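Local coordinates for rubber oxygenase (Streptomyces sp., PDB 5O1L), which cleaves the poly(cis-1,4-isoprene) chains of rubber by adding dioxygen across their double bonds, using a non-covalently bound b-type heme, at residues Val260-Ala265 with Glu273-Thr278; Thr230-Ala235 with Asn283-Gln288. All coordinates share one frame; numbering follows the deposited sequence.

Overall arrangement
Both contacts are buried in the helical, strand-free catalytic region. Contact 1 reaches toward the surface at Ala277, whereas the touching residues of contact 2 are all buried. Contact 1 sets helix 251-267 against the loop that follows it. Contact 2 packs helix 224-244 on helix 279-289, the helix that this loop leads into. In sequence, both segments of contact 1 fall between those of contact 2. Helices 224-244 and 251-267 join the two: Trp261 O probably accepts a hydrogen bond from Trp231 NE1, and Trp261 packs on Ala235. The chemistry differs. In contact 1 a side-chain amide grips backbone carbonyls beside an aliphatic patch. In contact 2 a histidine bonds a glutamine, and a water bridges the helices.

Contact 1 (Val260-Ala265 with Glu273-Thr278); sequences VWQVSA and EYIPAT
Gln262 and Ala265, one turn apart on helix 251-267, receive the returning loop 273-278. The loop links this helix to helix 279-289 and folds back on the helix it has just left, within the helical rubber oxygenase catalytic domain, a member of the globin clan. The loop's other neighbours include helix 224-244, where Pro276 touches Met228. Gln262 does most of the work. Its CG lies anti to the carbonyl carbon (chi1 -69°), and the chain then runs extended to bring the amide up to the loop backbone. Gln262 NE2 donates to Pro276 O at 2.9 Å, with an N-H...O angle of 164°. The bond uses a lone pair in the carbonyl plane and lies nearly in the plane of the Gln262 amide. A weak, more bent bond runs from Gln262 NE2 to Ala277 O at 3.0 Å, so two successive loop carbonyls share one nitrogen. With an alanine here, Pro276 O and Ala277 O would probably lose their shared donor, and a gap would open beside Ile275. Lower down the same side chain, Gln262 CG meets Ile275 CG2 at 3.9 Å. Ala265 ends the segment, with its side chain about 7 Å from the heme. Ala265 CB points toward the loop and meets Ile275 CD1 at 3.9 Å. Ile275 CD1 also lies 3.7 Å from Gln262 O.

Contact 2 (Thr230-Ala235 with Asn283-Gln288); sequences TWHSLA and NAQSKQ
His232 and Gln285 make the direct hydrogen bond between the segments. His232 NE2 donates to Gln285 OE1 at 2.8 Å, and the N-H...O angle of 175° is almost straight. The oxygen sits at the ring edge, in the imidazole plane, and offers a lone pair in its own carbonyl plane. Ring and amide planes stand 85° apart. Gln285 turns its CG away from its own backbone N (chi1 -177°) and runs extended to the NE2 edge of the ring. Both groups have a second partner: His232 ND1 bonds Thr236 OG1, and Gln285 NE2 bonds Thr35 OG1. Both imidazole nitrogens are thus engaged, which should hold the ring against turning.

The pair joins two helices of the helical, strand-free catalytic domain, 224-244 and 279-289. Helix 224-244 also reaches the heme pocket through Thr230. The helix widens into a pi-type turn that starts at His232 and runs to Ala235.

Packing is through the faces of the His232 ring. The backbone of helix 279-289 lies over one face, with Ser286 N 3.9 Å above the centre of the His232 ring. Trp231 CE3 covers the opposite face toward its rim. Ser286 CB sits 3.7 Å from His232 ND1.

A water adds a second polar link. It donates to His232 O at 2.9 Å and hydrogen-bonds Ser286 OG at 2.7 Å.

Contact 1 (Val260-Ala265 with Glu273-Thr278)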
ATOM      1  N   VAL A 260     -12.891   3.494   1.177  1.00  9.63           N
ATOM      2  CA  VAL A 260     -11.762   3.461   2.142  1.00  9.91           C
ATOM      3  C   VAL A 260     -10.481   3.884   1.483  1.00  9.98           C
ATOM      4  O   VAL A 260      -9.706   4.681   2.065  1.00  9.61           O
ATOM      5  CB  VAL A 260     -11.646   2.073   2.772  1.00 10.84           C
ATOM      6  CG1 VAL A 260     -10.372   1.930   3.585  1.00 10.90           C
ATOM      7  CG2 VAL A 260     -12.824   1.684   3.597  1.00 11.37           C
ATOM      8  N   TRP A 261     -10.159   3.364   0.327  1.00  9.34           N
ATOM      9  CA  TRP A 261      -8.943   3.693  -0.400  1.00  9.53           C
ATOM     10  C   TRP A 261      -8.928   5.095  -0.925  1.00  9.62           C
ATOM     11  O   TRP A 261      -7.885   5.746  -0.967  1.00 10.09           O
ATOM     12  CB  TRP A 261      -8.597   2.612  -1.436  1.00 10.22           C
ATOM     13  CG  TRP A 261      -8.053   1.412  -0.795  1.00 10.49           C
ATOM     14  CD1 TRP A 261      -8.680   0.321  -0.295  1.00 12.43           C
ATOM     15  CD2 TRP A 261      -6.646   1.264  -0.455  1.00 11.21           C
ATOM     16  NE1 TRP A 261      -7.744  -0.504   0.328  1.00 12.48           N
ATOM     17  CE2 TRP A 261      -6.510   0.031   0.186  1.00 11.52           C
ATOM     18  CE3 TRP A 261      -5.550   2.035  -0.676  1.00 12.91           C
ATOM     19  CZ2 TRP A 261      -5.264  -0.438   0.639  1.00 12.21           C
ATOM     20  CZ3 TRP A 261      -4.319   1.575  -0.292  1.00 13.19           C
ATOM     21  CH2 TRP A 261      -4.204   0.359   0.407  1.00 13.12           C
ATOM     22  N   GLN A 262     -10.065   5.665  -1.289  1.00  8.93           N
ATOM     23  CA  GLN A 262     -10.126   7.051  -1.733  1.00  9.35           C
ATOM     24  C   GLN A 262      -9.826   7.993  -0.550  1.00  9.21           C
ATOM     25  O   GLN A 262      -9.008   8.895  -0.690  1.00  9.97           O
ATOM     26  CB  GLN A 262     -11.508   7.371  -2.323  1.00  9.53           C
ATOM     27  CG  GLN A 262     -11.883   6.718  -3.654  1.00  9.68           C
ATOM     28  CD  GLN A 262     -13.339   6.846  -3.956  1.00 10.27           C
ATOM     29  OE1 GLN A 262     -14.211   6.803  -3.080  1.00 10.88           O
ATOM     30  NE2 GLN A 262     -13.592   7.019  -5.259  1.00 10.41           N
ATOM     31  N   VAL A 263     -10.503   7.779   0.582  1.00  9.84           N
ATOM     32  CA  VAL A 263     -10.288   8.623   1.712  1.00 10.01           C
ATOM     33  C   VAL A 263      -8.842   8.472   2.155  1.00 10.00           C
ATOM     34  O   VAL A 263      -8.183   9.455   2.467  1.00 10.57           O
ATOM     35  CB  VAL A 263     -11.244   8.258   2.823  1.00 10.88           C
ATOM     36  CG1 VAL A 263     -10.834   8.895   4.171  1.00 12.14           C
ATOM     37  CG2 VAL A 263     -12.692   8.603   2.457  1.00 11.46           C
ATOM     38  N   SER A 264      -8.321   7.241   2.117  1.00  9.87           N
ATOM     39  CA  SER A 264      -6.933   7.059   2.583  1.00 10.29           C
ATOM     40  C   SER A 264      -5.953   7.769   1.687  1.00 10.86           C
ATOM     41  O   SER A 264      -4.984   8.356   2.178  1.00 12.19           O
ATOM     42  CB  SER A 264      -6.616   5.598   2.673  1.00 11.11           C
ATOM     43  OG  SER A 264      -7.441   4.926   3.631  1.00 11.99           O
ATOM     44  N   ALA A 265      -6.127   7.768   0.387  1.00 10.75           N
ATOM     45  CA  ALA A 265      -5.281   8.525  -0.546  1.00 11.40           C
ATOM     46  C   ALA A 265      -5.322   9.989  -0.189  1.00 11.23           C
ATOM     47  O   ALA A 265      -4.272  10.644  -0.127  1.00 11.89           O
ATOM     48  CB  ALA A 265      -5.750   8.320  -1.961  1.00 11.27           C
ATOM     49  N   GLU A 273      -7.929  15.788  -7.108  1.00 14.41           N
ATOM     50  CA  GLU A 273      -7.930  15.801  -8.558  1.00 14.54           C
ATOM     51  C   GLU A 273      -7.219  14.603  -9.201  1.00 13.63           C
ATOM     52  O   GLU A 273      -7.359  14.421 -10.403  1.00 13.74           O
ATOM     53  CB  GLU A 273      -7.181  17.071  -9.069  1.00 18.51           C
ATOM     54  CG  GLU A 273      -7.889  18.332  -8.715  1.00 23.15           C
ATOM     55  CD  GLU A 273      -7.126  19.609  -9.058  1.00 31.24           C
ATOM     56  OE1 GLU A 273      -6.016  19.561  -9.682  1.00 35.76           O
ATOM     57  OE2 GLU A 273      -7.694  20.677  -8.684  1.00 36.18           O
ATOM     58  N   TYR A 274      -6.539  13.790  -8.395  1.00 12.59           N
ATOM     59  CA  TYR A 274      -5.839  12.597  -8.879  1.00 11.94           C
ATOM     60  C   TYR A 274      -6.396  11.286  -8.356  1.00 12.44           C
ATOM     61  O   TYR A 274      -5.911  10.209  -8.703  1.00 14.30           O
ATOM     62  CB  TYR A 274      -4.300  12.671  -8.601  1.00 12.06           C
ATOM     63  CG  TYR A 274      -3.699  13.962  -9.139  1.00 13.29           C
ATOM     64  CD1 TYR A 274      -3.885  14.388 -10.412  1.00 14.69           C
ATOM     65  CD2 TYR A 274      -2.997  14.757  -8.282  1.00 14.66           C
ATOM     66  CE1 TYR A 274      -3.304  15.537 -10.877  1.00 14.65           C
ATOM     67  CE2 TYR A 274      -2.427  15.940  -8.705  1.00 15.74           C
ATOM     68  CZ  TYR A 274      -2.605  16.290 -10.018  1.00 14.59           C
ATOM     69  OH  TYR A 274      -2.022  17.501 -10.485  1.00 16.29           O
ATOM     70  N   ILE A 275      -7.355  11.333  -7.468  1.00 11.00           N
ATOM     71  CA  ILE A 275      -7.938  10.090  -6.897  1.00 10.41           C
ATOM     72  C   ILE A 275      -9.102   9.648  -7.767  1.00 10.50           C
ATOM     73  O   ILE A 275     -10.001  10.446  -8.017  1.00 10.92           O
ATOM     74  CB  ILE A 275      -8.458  10.360  -5.447  1.00 10.83           C
ATOM     75  CG1 ILE A 275      -7.361  10.952  -4.543  1.00 10.98           C
ATOM     76  CG2 ILE A 275      -9.075   9.106  -4.880  1.00 10.91           C
ATOM     77  CD1 ILE A 275      -7.859  11.400  -3.212  1.00 11.79           C
ATOM     78  N   PRO A 276      -9.106   8.428  -8.280  1.00 12.17           N
ATOM     79  CA  PRO A 276     -10.223   8.016  -9.136  1.00 12.00           C
ATOM     80  C   PRO A 276     -11.526   8.004  -8.439  1.00 11.89           C
ATOM     81  O   PRO A 276     -11.615   7.567  -7.297  1.00 12.16           O
ATOM     82  CB  PRO A 276      -9.874   6.598  -9.636  1.00 13.70           C
ATOM     83  CG  PRO A 276      -8.660   6.234  -8.896  1.00 17.66           C
ATOM     84  CD  PRO A 276      -8.123   7.373  -8.082  1.00 13.92           C
ATOM     85  N   ALA A 277     -12.590   8.471  -9.108  1.00 11.54           N
ATOM     86  CA  ALA A 277     -13.905   8.542  -8.470  1.00 12.02           C
ATOM     87  C   ALA A 277     -14.704   7.233  -8.450  1.00 10.88           C
ATOM     88  O   ALA A 277     -15.547   7.043  -7.586  1.00 12.29           O
ATOM     89  CB  ALA A 277     -14.832   9.605  -9.131  1.00 12.80           C
ATOM     90  N   THR A 278     -14.356   6.340  -9.371  1.00 10.83           N
ATOM     91  CA  THR A 278     -15.063   5.105  -9.608  1.00 11.44           C
ATOM     92  C   THR A 278     -14.129   3.963  -9.913  1.00 12.11           C
ATOM     93  O   THR A 278     -12.986   4.185 -10.283  1.00 12.56           O
ATOM     94  CB  THR A 278     -16.013   5.266 -10.847  1.00 13.31           C
ATOM     95  OG1 THR A 278     -15.224   5.494 -12.024  1.00 14.73           O
ATOM     96  CG2 THR A 278     -17.016   6.349 -10.633  1.00 13.64           C
TER

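Contact 2 (Thr230-Ala235 with Asn283-Gln288)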
ATOM      1  N   THR A 230       1.474   3.251  -6.813  1.00 12.78           N
ATOM      2  CA  THR A 230       1.512   2.381  -5.662  1.00 12.63           C
ATOM      3  C   THR A 230       0.053   2.064  -5.197  1.00 11.32           C
ATOM      4  O   THR A 230      -0.309   0.914  -4.864  1.00 11.31           O
ATOM      5  CB  THR A 230       2.447   2.935  -4.592  1.00 14.41           C
ATOM      6  OG1 THR A 230       3.767   2.785  -5.144  1.00 16.75           O
ATOM      7  CG2 THR A 230       2.294   2.133  -3.343  1.00 13.23           C
ATOM      8  N   TRP A 231      -0.802   3.098  -5.184  1.00 10.79           N
ATOM      9  CA  TRP A 231      -2.202   2.870  -4.823  1.00 10.26           C
ATOM     10  C   TRP A 231      -2.871   1.789  -5.730  1.00 10.67           C
ATOM     11  O   TRP A 231      -3.602   0.922  -5.251  1.00 11.36           O
ATOM     12  CB  TRP A 231      -2.931   4.215  -4.967  1.00 10.68           C
ATOM     13  CG  TRP A 231      -4.319   4.296  -4.459  1.00 10.20           C
ATOM     14  CD1 TRP A 231      -4.720   4.806  -3.247  1.00 10.82           C
ATOM     15  CD2 TRP A 231      -5.539   4.013  -5.139  1.00 10.09           C
ATOM     16  NE1 TRP A 231      -6.092   4.830  -3.138  1.00 11.02           N
ATOM     17  CE2 TRP A 231      -6.625   4.313  -4.288  1.00 10.36           C
ATOM     18  CE3 TRP A 231      -5.855   3.476  -6.376  1.00 11.41           C
ATOM     19  CZ2 TRP A 231      -7.942   4.210  -4.691  1.00 10.32           C
ATOM     20  CZ3 TRP A 231      -7.170   3.347  -6.758  1.00 11.41           C
ATOM     21  CH2 TRP A 231      -8.198   3.660  -5.922  1.00 11.44           C
ATOM     22  N   HIS A 232      -2.575   1.830  -7.037  1.00 10.96           N
ATOM     23  CA  HIS A 232      -3.125   0.843  -7.961  1.00 11.16           C
ATOM     24  C   HIS A 232      -2.588  -0.552  -7.697  1.00 10.71           C
ATOM     25  O   HIS A 232      -3.305  -1.521  -7.917  1.00 11.32           O
ATOM     26  CB  HIS A 232      -2.876   1.267  -9.373  1.00 11.61           C
ATOM     27  CG  HIS A 232      -3.822   2.338  -9.794  1.00 11.16           C
ATOM     28  ND1 HIS A 232      -5.177   2.211  -9.810  1.00 11.90           N
ATOM     29  CD2 HIS A 232      -3.570   3.619 -10.192  1.00 11.37           C
ATOM     30  CE1 HIS A 232      -5.715   3.356 -10.213  1.00 12.09           C
ATOM     31  NE2 HIS A 232      -4.753   4.210 -10.475  1.00 11.17           N
ATOM     32  N   SER A 233      -1.372  -0.644  -7.174  1.00 11.48           N
ATOM     33  CA  SER A 233      -0.755  -1.945  -6.801  1.00 11.66           C
ATOM     34  C   SER A 233      -1.392  -2.519  -5.555  1.00 11.76           C
ATOM     35  O   SER A 233      -1.218  -3.717  -5.330  1.00 13.78           O
ATOM     36  CB  SER A 233       0.739  -1.811  -6.620  1.00 12.30           C
ATOM     37  OG  SER A 233       1.105  -1.312  -5.370  1.00 14.15           O
ATOM     38  N   LEU A 234      -2.164  -1.727  -4.855  1.00 12.00           N
ATOM     39  CA  LEU A 234      -2.879  -2.081  -3.647  1.00 11.28           C
ATOM     40  C   LEU A 234      -4.334  -2.192  -3.928  1.00 11.72           C
ATOM     41  O   LEU A 234      -4.783  -3.280  -4.292  1.00 13.12           O
ATOM     42  CB  LEU A 234      -2.592  -1.018  -2.546  1.00 12.54           C
ATOM     43  CG  LEU A 234      -1.159  -1.097  -2.041  1.00 12.43           C
ATOM     44  CD1 LEU A 234      -0.730   0.202  -1.357  1.00 13.40           C
ATOM     45  CD2 LEU A 234      -1.040  -2.255  -1.062  1.00 13.61           C
ATOM     46  N   ALA A 235      -5.110  -1.139  -3.867  1.00 10.78           N
ATOM     47  CA  ALA A 235      -6.577  -1.182  -4.032  1.00 11.32           C
ATOM     48  C   ALA A 235      -7.046  -1.877  -5.320  1.00 10.40           C
ATOM     49  O   ALA A 235      -7.827  -2.800  -5.291  1.00 10.50           O
ATOM     50  CB  ALA A 235      -7.131   0.198  -3.983  1.00 12.08           C
ATOM     51  N   ASN A 283      -9.739   1.177 -12.766  1.00 13.02           N
ATOM     52  CA  ASN A 283      -9.305   0.014 -13.491  1.00 13.89           C
ATOM     53  C   ASN A 283      -8.637   0.430 -14.821  1.00 15.39           C
ATOM     54  O   ASN A 283      -7.598  -0.088 -15.169  1.00 16.44           O
ATOM     55  CB  ASN A 283     -10.480  -0.921 -13.765  1.00 14.81           C
ATOM     56  CG  ASN A 283     -10.977  -1.642 -12.524  1.00 15.84           C
ATOM     57  OD1 ASN A 283     -10.206  -1.839 -11.624  1.00 18.59           O
ATOM     58  ND2 ASN A 283     -12.202  -2.013 -12.490  1.00 15.95           N
ATOM     59  N   ALA A 284      -9.233   1.456 -15.431  1.00 14.88           N
ATOM     60  CA  ALA A 284      -8.614   1.927 -16.682  1.00 16.56           C
ATOM     61  C   ALA A 284      -7.276   2.602 -16.454  1.00 15.85           C
ATOM     62  O   ALA A 284      -6.329   2.370 -17.193  1.00 16.81           O
ATOM     63  CB  ALA A 284      -9.573   2.867 -17.351  1.00 16.17           C
ATOM     64  N   GLN A 285      -7.174   3.367 -15.382  1.00 14.28           N
ATOM     65  CA  GLN A 285      -5.928   4.022 -15.034  1.00 13.63           C
ATOM     66  C   GLN A 285      -4.798   3.048 -14.703  1.00 15.04           C
ATOM     67  O   GLN A 285      -3.680   3.218 -15.149  1.00 15.47           O
ATOM     68  CB  GLN A 285      -6.115   5.048 -13.972  1.00 13.67           C
ATOM     69  CG  GLN A 285      -4.879   5.821 -13.597  1.00 14.08           C
ATOM     70  CD  GLN A 285      -5.190   6.911 -12.666  1.00 15.35           C
ATOM     71  OE1 GLN A 285      -5.254   6.752 -11.451  1.00 14.77           O
ATOM     72  NE2 GLN A 285      -5.563   8.066 -13.224  1.00 16.68           N
ATOM     73  N   SER A 286      -5.086   2.023 -13.909  1.00 13.44           N
ATOM     74  CA  SER A 286      -4.079   1.025 -13.564  1.00 14.08           C
ATOM     75  C   SER A 286      -3.434   0.416 -14.814  1.00 16.29           C
ATOM     76  O   SER A 286      -2.222   0.247 -14.836  1.00 17.69           O
ATOM     77  CB  SER A 286      -4.747  -0.005 -12.713  1.00 15.17           C
ATOM     78  OG  SER A 286      -3.723  -0.979 -12.336  1.00 15.73           O
ATOM     79  N   LYS A 287      -4.257   0.152 -15.833  1.00 17.56           N
ATOM     80  CA  LYS A 287      -3.708  -0.442 -17.057  1.00 21.11           C
ATOM     81  C   LYS A 287      -2.705   0.468 -17.719  1.00 23.08           C
ATOM     82  O   LYS A 287      -1.767  -0.036 -18.324  1.00 24.90           O
ATOM     83  CB  LYS A 287      -4.838  -0.771 -18.021  1.00 23.22           C
ATOM     84  CG  LYS A 287      -5.612  -1.957 -17.594  1.00 27.96           C
ATOM     85  CD  LYS A 287      -6.810  -2.225 -18.546  1.00 33.22           C
ATOM     86  CE  LYS A 287      -7.599  -3.464 -18.111  1.00 36.16           C
ATOM     87  NZ  LYS A 287      -8.435  -3.263 -16.873  1.00 40.35           N
ATOM     88  N   GLN A 288      -2.877   1.780 -17.602  1.00 21.56           N
ATOM     89  CA  GLN A 288      -2.005   2.730 -18.248  1.00 22.78           C
ATOM     90  C   GLN A 288      -0.826   3.140 -17.400  1.00 21.43           C
ATOM     91  O   GLN A 288       0.239   3.471 -17.908  1.00 25.67           O
ATOM     92  CB  GLN A 288      -2.774   3.977 -18.580  1.00 25.22           C
ATOM     93  CG  GLN A 288      -2.251   4.702 -19.791  1.00 28.69           C
ATOM     94  CD  GLN A 288      -3.165   5.861 -20.083  1.00 28.34           C
ATOM     95  OE1 GLN A 288      -4.265   5.717 -20.626  1.00 36.62           O
ATOM     96  NE2 GLN A 288      -2.731   6.986 -19.700  1.00 23.38           N
TER
HETATM   97  O   HOH W   1      -3.925  -2.841 -10.397  1.00 14.68           O